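Local coordinates for protein zinc transport transcriptional regulator (PDB 5YHY) that binds zinc and probably acts as a DNA-binding MarR-family transcription regulator of zinc transport, at residues T39-L44 with A71-L75; E24-K29 with H111-T115; L47-T53 with V92-L97. The protein carries 1 engineered substitution. Residue numbers count along the deposited sequence, not the author numbering.

Interaction 1 (T39-L44 with A71-L75); sequences TQEHIL and ALKKL. With ZN (zinc ion), chain B.
Two helical segments of the winged helix-turn-helix region pack here. Both T39-L44 and A71-L75 are regular alpha helix, with phi near -65° and psi near -40°. Backbone bonds fix the turns: I43 N to T39 O (2.9 Å), L44 N to Q40 O (3.2 Å) and L75 N to A71 O (3.0 Å). The short axes come within 9.6 Å and cross at -78°, so the helices meet almost at right angles. The nearest CA atoms are those of Q40 and A71, 5.4 Å apart. The small A71 permits this approach.

T39 puts CG2 3.8 Å from A71 CB. Q40 (chi1 m, chi2 t) extends over the partner helix. Its CG is 3.9 Å from A71 CB, and its NE2 lies 3.7 Å from K74 CG in van der Waals contact. Q40 OE1 is hydrogen-bonded to T37 N instead. Q40 CB also touches L75 CD2 at 3.9 Å. E41 points away. H42 is out of reach of A71-L75; its NE2 binds the zinc at 2.0 Å. I43 (m, t) contacts three residues: CD1 meets A71 CB at 3.5 Å, while CG2 reaches L75 CD1 (3.8 Å) and L72 CD2 (4.1 Å). L44 (m, t) adds CD2 to L75 CD2 at 4.0 Å. L75 (m, t) is the most covered residue. No hydrogen bond crosses the contact.

By analogy with other MarR proteins, helix 65-77 is probably the DNA-recognition helix. Helix 54-61 covers I43 and L72 through I57. I81 of strand 81-85 touches L44, L72 and L75, and helix 102-123 packs on L44 through V104 and A105.

Interaction 2 (E24-K29 with H111-T115); sequences EILLGK and HHEKT. With ZN (zinc ion), chain B.
This contact forms part of the zinc site of a MarR-family winged helix-turn-helix protein. E24 OE1 binds the metal at 1.9 Å and H112 NE2 binds it at 2.0 Å. H42 and H108 complete the four protein ligands. The segment E24-K29 has no regular secondary structure but is largely extended up to L27. It runs beside H111-T115, one stretch of helix 102-123. The nearest CA pairs are L27 with T115 (4.9 Å) and G28 with K114 (6.4 Å).

H112 (chi1 -83°, chi2 -78°) leaves the helix away from the loop, but its ring swings back to the metal. E24 OE2 sits at the ring edge, 3.1 Å from H112 CE1. L26 covers a face of the same ring in a CH-pi contact, with L26 CD2 3.8 Å from the centroid. L26 thus packs on the face of a zinc-binding ring. I25 packs on M16 and L27 on F145, both of the second subunit, so the loop links the zinc site to the dimer interface.

G28 turns the chain at phi 71°, psi 18°. A CB there would lie 2.8 Å from K114 CG, a clash. K29 is fully extended (all t) and lays its CG 3.7 Å from the H111 ring centroid, over the face. H111 NE2 is hydrogen-bonded to E107. A water links H111 ND1 (2.9 Å) with L27 O (2.9 Å) and, weakly, G28 O (3.0 Å).

T115 (chi1 m) joins backbone to backbone: its OG1 donates to H111 O at 2.7 Å and accepts from L27 N at 2.8 Å.

Interaction 3 (L47-T53 with V92-L97); sequences LAEQIST and VVLWSL
The end of helix 38-49 and the turn after it pack against strand 93-97 of the wing. Q50-T53 is extended (I51 -58/134, S52 -142/149), and 93-97 has beta values. The nearest CA pair is T53-L94, 4.6 Å. S52 and W95 form a single antiparallel, hydrogen-bonded bridge: S52 N donates to W95 O (3.2 Å), and W95 N to S52 O (2.9 Å). I51 CA makes a CA-H...O contact with W95 O (3.4 Å). A water bridges L47 O (2.7 Å) and L97 N (2.9 Å).

Four side-chain groups have partners. S52 OG donates to Q50 O (2.7 Å), T53 OG1 (chi1 p) caps K56 N, W95 NE1 bonds N54 OD1, and S96 OG bonds K82 NZ.

L47 CD1 meets W95 CB (3.9 Å), A48 CB meets L97 CD1 (3.8 Å), and I51 CG2 meets L94 CB (3.6 Å).

One bridge thus pins the turn to the edge of strand 93-97, whose other side pairs with strand 81-85. Two reciprocal backbone bonds and a water hold the polar groups, with L47, A48, I51, L94 and L97 packed around them.

How the interactions relate
Interactions 1 and 2 meet at the zinc ion. H42 NE2 comes from interaction 1, and lies 3.3 Å from both E24 OE1 and H112 NE2 of interaction 2. The metal therefore ties the DNA-binding region to the loop and long helix near the dimer interface. Interactions 1 and 3 share helix 38-49 and touch directly: L44 CD2 is 3.5 Å from L97 CD2, and L72 CD1 is 3.5 Å from W95 NE1. Interactions 2 and 3 do not touch; their nearest atoms are about 11 Å apart. The A48 side chain is about 13 Å from the zinc. Helix 38-49 carries the zinc ligand H42 and, further along, residues that pack on the wing strand.

Interaction 1 (T39-L44 with A71-L75)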
loop_
_atom_site.group_PDB
_atom_site.type_symbol
_atom_site.label_atom_id
_atom_site.label_comp_id
_atom_site.label_asym_id
_atom_site.label_seq_id
_atom_site.Cartn_x
_atom_site.Cartn_y
_atom_site.Cartn_z
ATOM N N THR A 39 -6.412 13.281 -9.270
ATOM C CA THR A 39 -6.562 13.955 -10.553
ATOM C C THR A 39 -6.913 15.431 -10.332
ATOM O O THR A 39 -6.361 16.315 -10.982
ATOM C CB THR A 39 -7.627 13.284 -11.442
ATOM O OG1 THR A 39 -7.177 11.974 -11.807
ATOM C CG2 THR A 39 -7.860 14.091 -12.706
ATOM N N GLN A 40 -7.825 15.690 -9.404
ATOM C CA GLN A 40 -8.194 17.065 -9.105
ATOM C C GLN A 40 -6.989 17.872 -8.616
ATOM O O GLN A 40 -6.771 18.997 -9.069
ATOM C CB GLN A 40 -9.342 17.093 -8.087
ATOM C CG GLN A 40 -10.627 16.544 -8.691
ATOM C CD GLN A 40 -11.626 16.052 -7.665
ATOM O OE1 GLN A 40 -11.510 16.336 -6.473
ATOM N NE2 GLN A 40 -12.623 15.302 -8.133
ATOM N N GLU A 41 -6.199 17.284 -7.716
ATOM C CA GLU A 41 -5.019 17.963 -7.192
ATOM C C GLU A 41 -4.039 18.249 -8.319
ATOM O O GLU A 41 -3.402 19.299 -8.355
ATOM C CB GLU A 41 -4.317 17.104 -6.129
ATOM C CG GLU A 41 -5.140 16.810 -4.886
ATOM C CD GLU A 41 -4.927 17.823 -3.777
ATOM O OE1 GLU A 41 -4.430 18.931 -4.052
ATOM O OE2 GLU A 41 -5.266 17.502 -2.617
ATOM N N HIS A 42 -3.914 17.305 -9.245
ATOM C CA HIS A 42 -2.940 17.459 -10.314
ATOM C C HIS A 42 -3.361 18.477 -11.363
ATOM O O HIS A 42 -2.515 19.150 -11.936
ATOM C CB HIS A 42 -2.591 16.105 -10.918
ATOM C CG HIS A 42 -1.992 15.175 -9.920
ATOM N ND1 HIS A 42 -1.831 13.828 -10.159
ATOM C CD2 HIS A 42 -1.533 15.392 -8.664
ATOM C CE1 HIS A 42 -1.290 13.255 -9.100
ATOM N NE2 HIS A 42 -1.104 14.183 -8.175
ATOM N N ILE A 43 -4.666 18.616 -11.579
ATOM C CA ILE A 43 -5.136 19.696 -12.430
ATOM C C ILE A 43 -4.757 21.039 -11.816
ATOM O O ILE A 43 -4.270 21.930 -12.509
ATOM C CB ILE A 43 -6.649 19.603 -12.670
ATOM C CG1 ILE A 43 -6.938 18.396 -13.581
ATOM C CG2 ILE A 43 -7.179 20.908 -13.297
ATOM C CD1 ILE A 43 -8.396 18.218 -13.910
ATOM N N LEU A 44 -4.939 21.172 -10.508
ATOM C CA LEU A 44 -4.599 22.432 -9.854
ATOM C C LEU A 44 -3.110 22.743 -9.986
ATOM O O LEU A 44 -2.737 23.878 -10.271
ATOM C CB LEU A 44 -5.028 22.433 -8.391
ATOM C CG LEU A 44 -6.524 22.330 -8.118
ATOM C CD1 LEU A 44 -6.733 22.424 -6.621
ATOM C CD2 LEU A 44 -7.304 23.431 -8.825
ATOM N N ALA A 71 -13.250 15.823 -13.312
ATOM C CA ALA A 71 -12.443 16.542 -12.335
ATOM C C ALA A 71 -12.693 18.042 -12.397
ATOM O O ALA A 71 -12.760 18.706 -11.362
ATOM C CB ALA A 71 -10.966 16.239 -12.539
ATOM N N LEU A 72 -12.821 18.581 -13.605
ATOM C CA LEU A 72 -13.036 20.017 -13.753
ATOM C C LEU A 72 -14.385 20.403 -13.163
ATOM O O LEU A 72 -14.525 21.462 -12.543
ATOM C CB LEU A 72 -12.983 20.424 -15.224
ATOM C CG LEU A 72 -11.609 20.422 -15.899
ATOM C CD1 LEU A 72 -11.777 20.715 -17.382
ATOM C CD2 LEU A 72 -10.684 21.444 -15.267
ATOM N N LYS A 73 -15.384 19.551 -13.367
ATOM C CA LYS A 73 -16.721 19.850 -12.872
ATOM C C LYS A 73 -16.669 20.007 -11.359
ATOM O O LYS A 73 -17.205 20.960 -10.805
ATOM C CB LYS A 73 -17.703 18.746 -13.256
ATOM C CG LYS A 73 -19.130 18.998 -12.783
ATOM C CD LYS A 73 -20.083 17.958 -13.358
ATOM C CE LYS A 73 -21.496 18.135 -12.816
ATOM N NZ LYS A 73 -21.591 17.716 -11.391
ATOM N N LYS A 74 -16.014 19.064 -10.693
ATOM C CA LYS A 74 -15.903 19.108 -9.239
ATOM C C LYS A 74 -15.084 20.299 -8.751
ATOM O O LYS A 74 -15.459 20.958 -7.782
ATOM C CB LYS A 74 -15.304 17.809 -8.702
ATOM C CG LYS A 74 -15.235 17.759 -7.179
ATOM C CD LYS A 74 -16.629 17.821 -6.570
ATOM C CE LYS A 74 -16.593 17.542 -5.075
ATOM N NZ LYS A 74 -17.960 17.420 -4.498
ATOM N N LEU A 75 -13.960 20.577 -9.407
ATOM C CA LEU A 75 -13.137 21.715 -9.018
ATOM C C LEU A 75 -13.881 23.038 -9.178
ATOM O O LEU A 75 -13.749 23.947 -8.349
ATOM C CB LEU A 75 -11.844 21.752 -9.829
ATOM C CG LEU A 75 -10.854 20.645 -9.478
ATOM C CD1 LEU A 75 -9.737 20.641 -10.510
ATOM C CD2 LEU A 75 -10.299 20.863 -8.072
HETATM ZN ZN ZN B . -0.412 14.170 -6.260
#

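Interaction 2 (E24-K29 with H111-T115)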
loop_
_atom_site.group_PDB
_atom_site.type_symbol
_atom_site.label_atom_id
_atom_site.label_comp_id
_atom_site.label_asym_id
_atom_site.label_seq_id
_atom_site.Cartn_x
_atom_site.Cartn_y
_atom_site.Cartn_z
ATOM N N GLU A 24 -2.717 8.817 -2.555
ATOM C CA GLU A 24 -1.362 8.853 -3.082
ATOM C C GLU A 24 -0.376 8.636 -1.951
ATOM O O GLU A 24 -0.624 9.046 -0.820
ATOM C CB GLU A 24 -1.070 10.223 -3.701
ATOM C CG GLU A 24 -1.362 10.336 -5.176
ATOM C CD GLU A 24 -0.817 11.627 -5.756
ATOM O OE1 GLU A 24 -1.167 12.706 -5.237
ATOM O OE2 GLU A 24 -0.040 11.563 -6.732
ATOM N N ILE A 25 0.752 8.001 -2.258
ATOM C CA ILE A 25 1.831 7.889 -1.286
ATOM C C ILE A 25 2.662 9.173 -1.314
ATOM O O ILE A 25 3.420 9.418 -2.250
ATOM C CB ILE A 25 2.731 6.673 -1.575
ATOM C CG1 ILE A 25 1.925 5.372 -1.487
ATOM C CG2 ILE A 25 3.910 6.635 -0.597
ATOM C CD1 ILE A 25 1.409 5.077 -0.111
ATOM N N LEU A 26 2.500 9.997 -0.284
ATOM C CA LEU A 26 3.226 11.259 -0.187
ATOM C C LEU A 26 3.842 11.387 1.192
ATOM O O LEU A 26 3.197 11.072 2.196
ATOM C CB LEU A 26 2.289 12.443 -0.434
ATOM C CG LEU A 26 1.756 12.528 -1.863
ATOM C CD1 LEU A 26 0.617 13.540 -1.946
ATOM C CD2 LEU A 26 2.865 12.884 -2.836
ATOM N N LEU A 27 5.086 11.854 1.232
ATOM C CA LEU A 27 5.807 12.047 2.494
ATOM C C LEU A 27 5.795 13.498 2.928
ATOM O O LEU A 27 5.543 14.393 2.127
ATOM C CB LEU A 27 7.264 11.615 2.345
ATOM C CG LEU A 27 7.485 10.123 2.122
ATOM C CD1 LEU A 27 8.937 9.846 1.721
ATOM C CD2 LEU A 27 7.113 9.347 3.369
ATOM N N GLY A 28 6.103 13.723 4.202
ATOM C CA GLY A 28 6.220 15.070 4.732
ATOM C C GLY A 28 4.872 15.749 4.843
ATOM O O GLY A 28 4.782 16.974 4.953
ATOM N N LYS A 29 3.815 14.948 4.812
ATOM C CA LYS A 29 2.460 15.468 4.855
ATOM C C LYS A 29 1.766 15.004 6.132
ATOM O O LYS A 29 1.845 13.831 6.497
ATOM C CB LYS A 29 1.684 14.971 3.636
ATOM C CG LYS A 29 0.235 15.405 3.590
ATOM C CD LYS A 29 -0.402 14.970 2.280
ATOM C CE LYS A 29 -1.881 15.319 2.244
ATOM N NZ LYS A 29 -2.508 14.973 0.935
ATOM N N HIS A 111 4.303 18.642 -1.429
ATOM C CA HIS A 111 4.287 17.244 -1.011
ATOM C C HIS A 111 4.998 16.351 -2.023
ATOM O O HIS A 111 5.793 15.489 -1.647
ATOM C CB HIS A 111 2.862 16.740 -0.796
ATOM C CG HIS A 111 2.151 17.410 0.334
ATOM N ND1 HIS A 111 2.799 17.837 1.471
ATOM C CD2 HIS A 111 0.844 17.727 0.503
ATOM C CE1 HIS A 111 1.925 18.398 2.288
ATOM N NE2 HIS A 111 0.731 18.341 1.725
ATOM N N HIS A 112 4.701 16.538 -3.306
ATOM C CA HIS A 112 5.411 15.784 -4.337
ATOM C C HIS A 112 6.906 16.049 -4.337
ATOM O O HIS A 112 7.709 15.126 -4.474
ATOM C CB HIS A 112 4.825 16.063 -5.719
ATOM C CG HIS A 112 3.621 15.236 -6.017
ATOM N ND1 HIS A 112 3.707 13.914 -6.403
ATOM C CD2 HIS A 112 2.304 15.524 -5.948
ATOM C CE1 HIS A 112 2.492 13.430 -6.576
ATOM N NE2 HIS A 112 1.621 14.386 -6.305
ATOM N N GLU A 113 7.274 17.316 -4.179
ATOM C CA GLU A 113 8.676 17.706 -4.169
ATOM C C GLU A 113 9.422 17.032 -3.019
ATOM O O GLU A 113 10.512 16.496 -3.217
ATOM C CB GLU A 113 8.793 19.223 -4.063
ATOM C CG GLU A 113 10.211 19.749 -4.145
ATOM C CD GLU A 113 10.261 21.259 -3.977
ATOM O OE1 GLU A 113 9.912 21.750 -2.876
ATOM O OE2 GLU A 113 10.633 21.953 -4.950
ATOM N N LYS A 114 8.814 17.058 -1.833
ATOM C CA LYS A 114 9.396 16.465 -0.623
ATOM C C LYS A 114 9.554 14.965 -0.785
ATOM O O LYS A 114 10.564 14.372 -0.388
ATOM C CB LYS A 114 8.489 16.731 0.584
ATOM C CG LYS A 114 9.098 16.291 1.906
ATOM C CD LYS A 114 10.455 16.961 2.060
ATOM C CE LYS A 114 10.862 17.086 3.501
ATOM N NZ LYS A 114 12.167 17.770 3.579
ATOM N N THR A 115 8.537 14.350 -1.368
ATOM C CA THR A 115 8.519 12.909 -1.549
ATOM C C THR A 115 9.626 12.508 -2.506
ATOM O O THR A 115 10.433 11.615 -2.209
ATOM C CB THR A 115 7.160 12.451 -2.086
ATOM O OG1 THR A 115 6.150 12.821 -1.138
ATOM C CG2 THR A 115 7.125 10.940 -2.269
HETATM ZN ZN ZN B . -0.412 14.170 -6.260
HETATM O O HOH W 1 5.546 17.318 2.084
#

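Interaction 3 (L47-T53 with V92-L97)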
loop_
_atom_site.group_PDB
_atom_site.type_symbol
_atom_site.label_atom_id
_atom_site.label_comp_id
_atom_site.label_asym_id
_atom_site.label_seq_id
_atom_site.Cartn_x
_atom_site.Cartn_y
_atom_site.Cartn_z
ATOM N N LEU A 47 -2.510 23.991 -13.528
ATOM C CA LEU A 47 -3.025 25.339 -13.764
ATOM C C LEU A 47 -2.195 26.408 -13.055
ATOM O O LEU A 47 -2.153 27.557 -13.500
ATOM C CB LEU A 47 -4.500 25.438 -13.365
ATOM C CG LEU A 47 -5.425 24.531 -14.177
ATOM C CD1 LEU A 47 -6.865 24.791 -13.745
ATOM C CD2 LEU A 47 -5.255 24.765 -15.674
ATOM N N ALA A 48 -1.536 26.029 -11.962
ATOM C CA ALA A 48 -0.632 26.944 -11.262
ATOM C C ALA A 48 0.533 27.317 -12.173
ATOM O O ALA A 48 1.107 28.402 -12.071
ATOM C CB ALA A 48 -0.118 26.301 -9.976
ATOM N N GLU A 49 0.869 26.398 -13.065
ATOM C CA GLU A 49 1.979 26.549 -13.990
ATOM C C GLU A 49 1.543 27.248 -15.276
ATOM O O GLU A 49 2.261 28.096 -15.806
ATOM C CB GLU A 49 2.549 25.162 -14.294
ATOM C CG GLU A 49 3.675 25.117 -15.293
ATOM C CD GLU A 49 4.134 23.690 -15.538
ATOM O OE1 GLU A 49 3.528 23.005 -16.392
ATOM O OE2 GLU A 49 5.084 23.247 -14.861
ATOM N N GLN A 50 0.354 26.903 -15.764
ATOM C CA GLN A 50 -0.130 27.402 -17.049
ATOM C C GLN A 50 -1.650 27.319 -17.153
ATOM O O GLN A 50 -2.228 26.262 -16.925
ATOM C CB GLN A 50 0.464 26.577 -18.191
ATOM C CG GLN A 50 1.850 27.001 -18.645
ATOM C CD GLN A 50 1.823 28.228 -19.538
ATOM O OE1 GLN A 50 1.982 29.358 -19.068
ATOM N NE2 GLN A 50 1.625 28.010 -20.837
ATOM N N ILE A 51 -2.287 28.425 -17.522
ATOM C CA ILE A 51 -3.700 28.389 -17.901
ATOM C C ILE A 51 -3.853 27.410 -19.066
ATOM O O ILE A 51 -3.070 27.448 -20.018
ATOM C CB ILE A 51 -4.201 29.787 -18.319
ATOM C CG1 ILE A 51 -4.269 30.709 -17.099
ATOM C CG2 ILE A 51 -5.552 29.691 -19.003
ATOM C CD1 ILE A 51 -4.607 32.151 -17.439
ATOM N N SER A 52 -4.850 26.527 -18.999
ATOM C CA SER A 52 -4.894 25.400 -19.919
ATOM C C SER A 52 -6.293 25.051 -20.404
ATOM O O SER A 52 -7.273 25.217 -19.677
ATOM C CB SER A 52 -4.312 24.147 -19.246
ATOM O OG SER A 52 -3.016 24.371 -18.718
ATOM N N THR A 53 -6.371 24.530 -21.623
ATOM C CA THR A 53 -7.609 23.966 -22.153
ATOM C C THR A 53 -7.882 22.553 -21.628
ATOM O O THR A 53 -6.994 21.901 -21.065
ATOM C CB THR A 53 -7.550 23.871 -23.689
ATOM O OG1 THR A 53 -6.510 22.954 -24.059
ATOM C CG2 THR A 53 -7.262 25.236 -24.304
ATOM N N VAL A 92 -12.841 28.292 -27.708
ATOM C CA VAL A 92 -11.861 27.650 -26.835
ATOM C C VAL A 92 -11.961 28.110 -25.377
ATOM O O VAL A 92 -11.756 29.282 -25.077
ATOM C CB VAL A 92 -10.430 27.878 -27.341
ATOM C CG1 VAL A 92 -9.421 27.253 -26.382
ATOM C CG2 VAL A 92 -10.271 27.299 -28.747
ATOM N N VAL A 93 -12.262 27.165 -24.486
ATOM C CA VAL A 93 -12.352 27.442 -23.055
ATOM C C VAL A 93 -11.005 27.208 -22.379
ATOM O O VAL A 93 -10.370 26.180 -22.604
ATOM C CB VAL A 93 -13.383 26.523 -22.372
ATOM C CG1 VAL A 93 -13.439 26.804 -20.876
ATOM C CG2 VAL A 93 -14.763 26.693 -23.009
ATOM N N LEU A 94 -10.591 28.152 -21.542
ATOM C CA LEU A 94 -9.367 28.016 -20.753
ATOM C C LEU A 94 -9.710 27.960 -19.272
ATOM O O LEU A 94 -10.696 28.561 -18.833
ATOM C CB LEU A 94 -8.446 29.209 -21.003
ATOM C CG LEU A 94 -7.940 29.434 -22.425
ATOM C CD1 LEU A 94 -7.427 30.858 -22.564
ATOM C CD2 LEU A 94 -6.857 28.431 -22.756
ATOM N N TRP A 95 -8.892 27.248 -18.502
ATOM C CA TRP A 95 -9.093 27.136 -17.064
ATOM C C TRP A 95 -7.943 27.741 -16.300
ATOM O O TRP A 95 -6.778 27.561 -16.674
ATOM C CB TRP A 95 -9.250 25.667 -16.665
ATOM C CG TRP A 95 -10.460 25.058 -17.281
ATOM C CD1 TRP A 95 -10.519 24.352 -18.441
ATOM C CD2 TRP A 95 -11.803 25.136 -16.789
ATOM N NE1 TRP A 95 -11.814 23.962 -18.694
ATOM C CE2 TRP A 95 -12.621 24.430 -17.691
ATOM C CE3 TRP A 95 -12.390 25.723 -15.662
ATOM C CZ2 TRP A 95 -14.000 24.304 -17.510
ATOM C CZ3 TRP A 95 -13.749 25.589 -15.481
ATOM C CH2 TRP A 95 -14.540 24.886 -16.398
ATOM N N SER A 96 -8.275 28.453 -15.228
ATOM C CA SER A 96 -7.268 29.003 -14.330
ATOM C C SER A 96 -7.646 28.791 -12.869
ATOM O O SER A 96 -8.805 28.521 -12.544
ATOM C CB SER A 96 -7.055 30.489 -14.621
ATOM O OG SER A 96 -8.266 31.194 -14.472
ATOM N N LEU A 97 -6.659 28.909 -11.983
ATOM C CA LEU A 97 -6.909 28.810 -10.555
ATOM C C LEU A 97 -7.665 30.034 -10.058
ATOM O O LEU A 97 -7.483 31.134 -10.575
ATOM C CB LEU A 97 -5.591 28.744 -9.786
ATOM C CG LEU A 97 -4.682 27.553 -10.063
ATOM C CD1 LEU A 97 -3.528 27.599 -9.076
ATOM C CD2 LEU A 97 -5.470 26.266 -9.912
HETATM O O HOH W 2 -4.083 29.396 -13.113
#